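PDB 6OZB: Two-component sensor histidine kinase from Nostoc sp., which probably senses light through a phycoerythrobilin chromophore bound in its GAF domain, as part of a phytochrome-type two-component signalling kinase. Local coordinates for residues R20-R25 / T37-E42. The protein carries 1 engineered substitution. Numbering follows the deposited sequence. Where two conformers were deposited one is given.
Sequences RRITAR and TATTAE
Ile22 meets Thr39 where helices 12-27 and 32-47 of this GAF-domain protein pack as an antiparallel pair. Their short segments run at 168° to each other, with axes 10.4 Å apart. The tight side is buried: both Ile22 and Thr39 lie in the interior. Ile22 and Thr39 cross at about a right angle, and Ile22 CD1 lies 3.7 Å from Thr39 CG2. Thr39 OG1 sits beside its own backbone N (chi1 -63°) and is hydrogen-bonded to Ile35 O within its helix. Ile22 also touches Gln190 of helix 178-201.

Arg25 reaches across with an extended chain and meets Glu42 tip to tip in a salt bridge. Its NH2 is modelled 2.6 Å from Glu42 OE1, though the exact place of NH2 is less sure. Ala38 CB lies over one guanidinium face and Arg21 O over the opposite face, both toward the rim. An alanine in place of Arg25 would probably leave the Glu42 carboxylate without its salt-bridge mate and Ala38 CB without the guanidinium that packs on it.

The outer side is looser and reaches solvent. Arg21 CD lies 3.4 Å from Glu42 OE1. Its guanidinium is linked through a water: Arg21 NH1 donates to it at 2.8 Å, and the water donates to Glu42 OE2 at 2.9 Å.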
ATOM      1  N   ARG C  20     -23.622   5.314 -23.787  1.00 16.12           N
ATOM      2  CA  ARG C  20     -24.719   5.449 -24.736  1.00 16.68           C
ATOM      3  C   ARG C  20     -24.245   6.133 -25.989  1.00 16.21           C
ATOM      4  O   ARG C  20     -24.669   5.787 -27.073  1.00 16.31           O
ATOM      5  CB  ARG C  20     -25.889   6.217 -24.128  1.00 17.77           C
ATOM      6  CG  ARG C  20     -26.707   5.418 -23.096  1.00 24.60           C
ATOM      7  CD  ARG C  20     -28.017   6.075 -22.789  1.00 27.76           C
ATOM      8  NE  ARG C  20     -27.860   7.396 -22.188  1.00 25.64           N
ATOM      9  CZ  ARG C  20     -27.804   7.666 -20.884  1.00 33.12           C
ATOM     10  NH1 ARG C  20     -27.892   6.704 -19.985  1.00 34.29           N
ATOM     11  NH2 ARG C  20     -27.673   8.925 -20.479  1.00 32.92           N
ATOM     12  N   ARG C  21     -23.352   7.110 -25.841  1.00 16.34           N
ATOM     13  CA  ARG C  21     -22.896   7.847 -27.002  1.00 15.60           C
ATOM     14  C   ARG C  21     -21.992   6.951 -27.875  1.00 23.89           C
ATOM     15  O   ARG C  21     -22.018   7.045 -29.091  1.00 19.88           O
ATOM     16  CB  ARG C  21     -22.189   9.116 -26.559  1.00 17.62           C
ATOM     17  CG  ARG C  21     -23.147  10.186 -26.019  1.00 18.08           C
ATOM     18  CD  ARG C  21     -22.342  11.399 -25.491  1.00 19.24           C
ATOM     19  NE  ARG C  21     -23.203  12.406 -24.871  1.00 25.77           N
ATOM     20  CZ  ARG C  21     -23.967  13.261 -25.555  1.00 27.45           C
ATOM     21  NH1 ARG C  21     -23.986  13.232 -26.882  1.00 31.34           N
ATOM     22  NH2 ARG C  21     -24.725  14.145 -24.913  1.00 30.01           N
ATOM     23  N   ILE C  22     -21.212   6.059 -27.274  1.00 18.33           N
ATOM     24  CA  ILE C  22     -20.437   5.106 -28.070  1.00 15.66           C
ATOM     25  C   ILE C  22     -21.367   4.174 -28.817  1.00 14.33           C
ATOM     26  O   ILE C  22     -21.182   3.926 -29.994  1.00 16.56           O
ATOM     27  CB  ILE C  22     -19.456   4.246 -27.207  1.00 16.09           C
ATOM     28  CG1 ILE C  22     -18.416   5.124 -26.536  1.00 19.18           C
ATOM     29  CG2 ILE C  22     -18.746   3.216 -28.071  1.00 17.45           C
ATOM     30  CD1 ILE C  22     -17.624   4.381 -25.443  1.00 22.12           C
ATOM     31  N   THR C  23     -22.374   3.683 -28.117  0.65 14.83           N
ATOM     32  CA  THR C  23     -23.304   2.752 -28.699  0.65 17.55           C
ATOM     33  C   THR C  23     -24.023   3.391 -29.897  0.65 23.20           C
ATOM     34  O   THR C  23     -24.224   2.745 -30.914  0.65 19.48           O
ATOM     35  CB  THR C  23     -24.299   2.270 -27.652  0.65 22.88           C
ATOM     36  OG1 THR C  23     -23.585   1.587 -26.607  0.65 23.62           O
ATOM     37  CG2 THR C  23     -25.289   1.349 -28.258  0.65 19.24           C
ATOM     38  N   ALA C  24     -24.361   4.671 -29.793  1.00 19.13           N
ATOM     39  CA  ALA C  24     -25.040   5.368 -30.877  1.00 19.15           C
ATOM     40  C   ALA C  24     -24.163   5.376 -32.121  1.00 19.72           C
ATOM     41  O   ALA C  24     -24.666   5.209 -33.235  1.00 20.20           O
ATOM     42  CB  ALA C  24     -25.400   6.780 -30.473  1.00 20.45           C
ATOM     43  N   ARG C  25     -22.857   5.565 -31.937  1.00 16.00           N
ATOM     44  CA  ARG C  25     -21.932   5.573 -33.058  1.00 15.09           C
ATOM     45  C   ARG C  25     -21.807   4.212 -33.728  1.00 21.47           C
ATOM     46  O   ARG C  25     -21.684   4.112 -34.956  1.00 18.78           O
ATOM     47  CB  ARG C  25     -20.554   6.042 -32.615  1.00 16.90           C
ATOM     48  CG  ARG C  25     -20.540   7.511 -32.253  1.00 18.46           C
ATOM     49  CD  ARG C  25     -19.179   7.939 -31.787  1.00 27.76           C
ATOM     50  NE  ARG C  25     -19.386   9.138 -31.006  1.00 43.38           N
ATOM     51  CZ  ARG C  25     -19.140   9.244 -29.703  1.00 32.15           C
ATOM     52  NH1 ARG C  25     -18.593   8.245 -28.979  1.00 32.44           N
ATOM     53  NH2 ARG C  25     -19.429  10.375 -29.121  1.00 41.38           N
ATOM     54  N   THR C  37     -11.976   8.074 -32.184  1.00 16.50           N
ATOM     55  CA  THR C  37     -11.603   9.500 -32.137  1.00 19.04           C
ATOM     56  C   THR C  37     -12.636  10.309 -31.374  1.00 31.00           C
ATOM     57  O   THR C  37     -12.302  11.043 -30.436  1.00 22.32           O
ATOM     58  CB  THR C  37     -11.438  10.077 -33.556  1.00 23.18           C
ATOM     59  OG1 THR C  37     -10.295   9.475 -34.197  1.00 24.17           O
ATOM     60  CG2 THR C  37     -11.238  11.584 -33.513  1.00 26.07           C
ATOM     61  N   ALA C  38     -13.902  10.130 -31.711  1.00 23.37           N
ATOM     62  CA  ALA C  38     -14.953  10.934 -31.079  1.00 24.52           C
ATOM     63  C   ALA C  38     -15.106  10.603 -29.614  1.00 23.90           C
ATOM     64  O   ALA C  38     -15.489  11.456 -28.813  1.00 26.98           O
ATOM     65  CB  ALA C  38     -16.281  10.738 -31.802  1.00 30.26           C
ATOM     66  N   THR C  39     -14.730   9.391 -29.238  1.00 21.39           N
ATOM     67  CA  THR C  39     -14.962   8.924 -27.897  1.00 23.92           C
ATOM     68  C   THR C  39     -13.959   9.509 -26.915  1.00 28.10           C
ATOM     69  O   THR C  39     -14.295   9.775 -25.767  1.00 21.28           O
ATOM     70  CB  THR C  39     -14.888   7.366 -27.822  1.00 29.20           C
ATOM     71  OG1 THR C  39     -15.935   6.785 -28.623  1.00 31.96           O
ATOM     72  CG2 THR C  39     -15.011   6.881 -26.388  1.00 30.21           C
ATOM     73  N   THR C  40     -12.715   9.691 -27.330  1.00 26.42           N
ATOM     74  CA  THR C  40     -11.716  10.157 -26.379  0.66 22.75           C
ATOM     75  C   THR C  40     -12.080  11.534 -25.832  1.00 16.74           C
ATOM     76  O   THR C  40     -11.837  11.819 -24.653  1.00 23.03           O
ATOM     77  CB  THR C  40     -10.309  10.198 -26.992  0.66 29.44           C
ATOM     78  OG1 THR C  40     -10.211  11.293 -27.910  0.66 42.23           O
ATOM     79  CG2 THR C  40     -10.020   8.874 -27.682  0.66 25.10           C
ATOM     80  N   ALA C  41     -12.708  12.399 -26.631  1.00 19.54           N
ATOM     81  CA  ALA C  41     -13.074  13.734 -26.121  1.00 23.66           C
ATOM     82  C   ALA C  41     -14.135  13.669 -25.026  1.00 31.37           C
ATOM     83  O   ALA C  41     -14.114  14.432 -24.063  1.00 21.99           O
ATOM     84  CB  ALA C  41     -13.560  14.641 -27.251  1.00 28.78           C
ATOM     85  N   GLU C  42     -15.090  12.769 -25.198  1.00 26.54           N
ATOM     86  CA  GLU C  42     -16.147  12.602 -24.208  1.00 19.87           C
ATOM     87  C   GLU C  42     -15.553  11.960 -22.954  1.00 19.95           C
ATOM     88  O   GLU C  42     -15.900  12.307 -21.841  1.00 20.45           O
ATOM     89  CB  GLU C  42     -17.281  11.796 -24.858  1.00 21.83           C
ATOM     90  CG  GLU C  42     -17.910  12.674 -25.944  1.00 28.89           C
ATOM     91  CD  GLU C  42     -18.946  11.984 -26.796  1.00 41.56           C
ATOM     92  OE1 GLU C  42     -19.156  10.767 -26.616  1.00 34.24           O
ATOM     93  OE2 GLU C  42     -19.587  12.674 -27.632  1.00 40.11           O
TER
HETATM   94  O   HOH W   1     -22.231  12.098 -28.728  1.00 37.26           O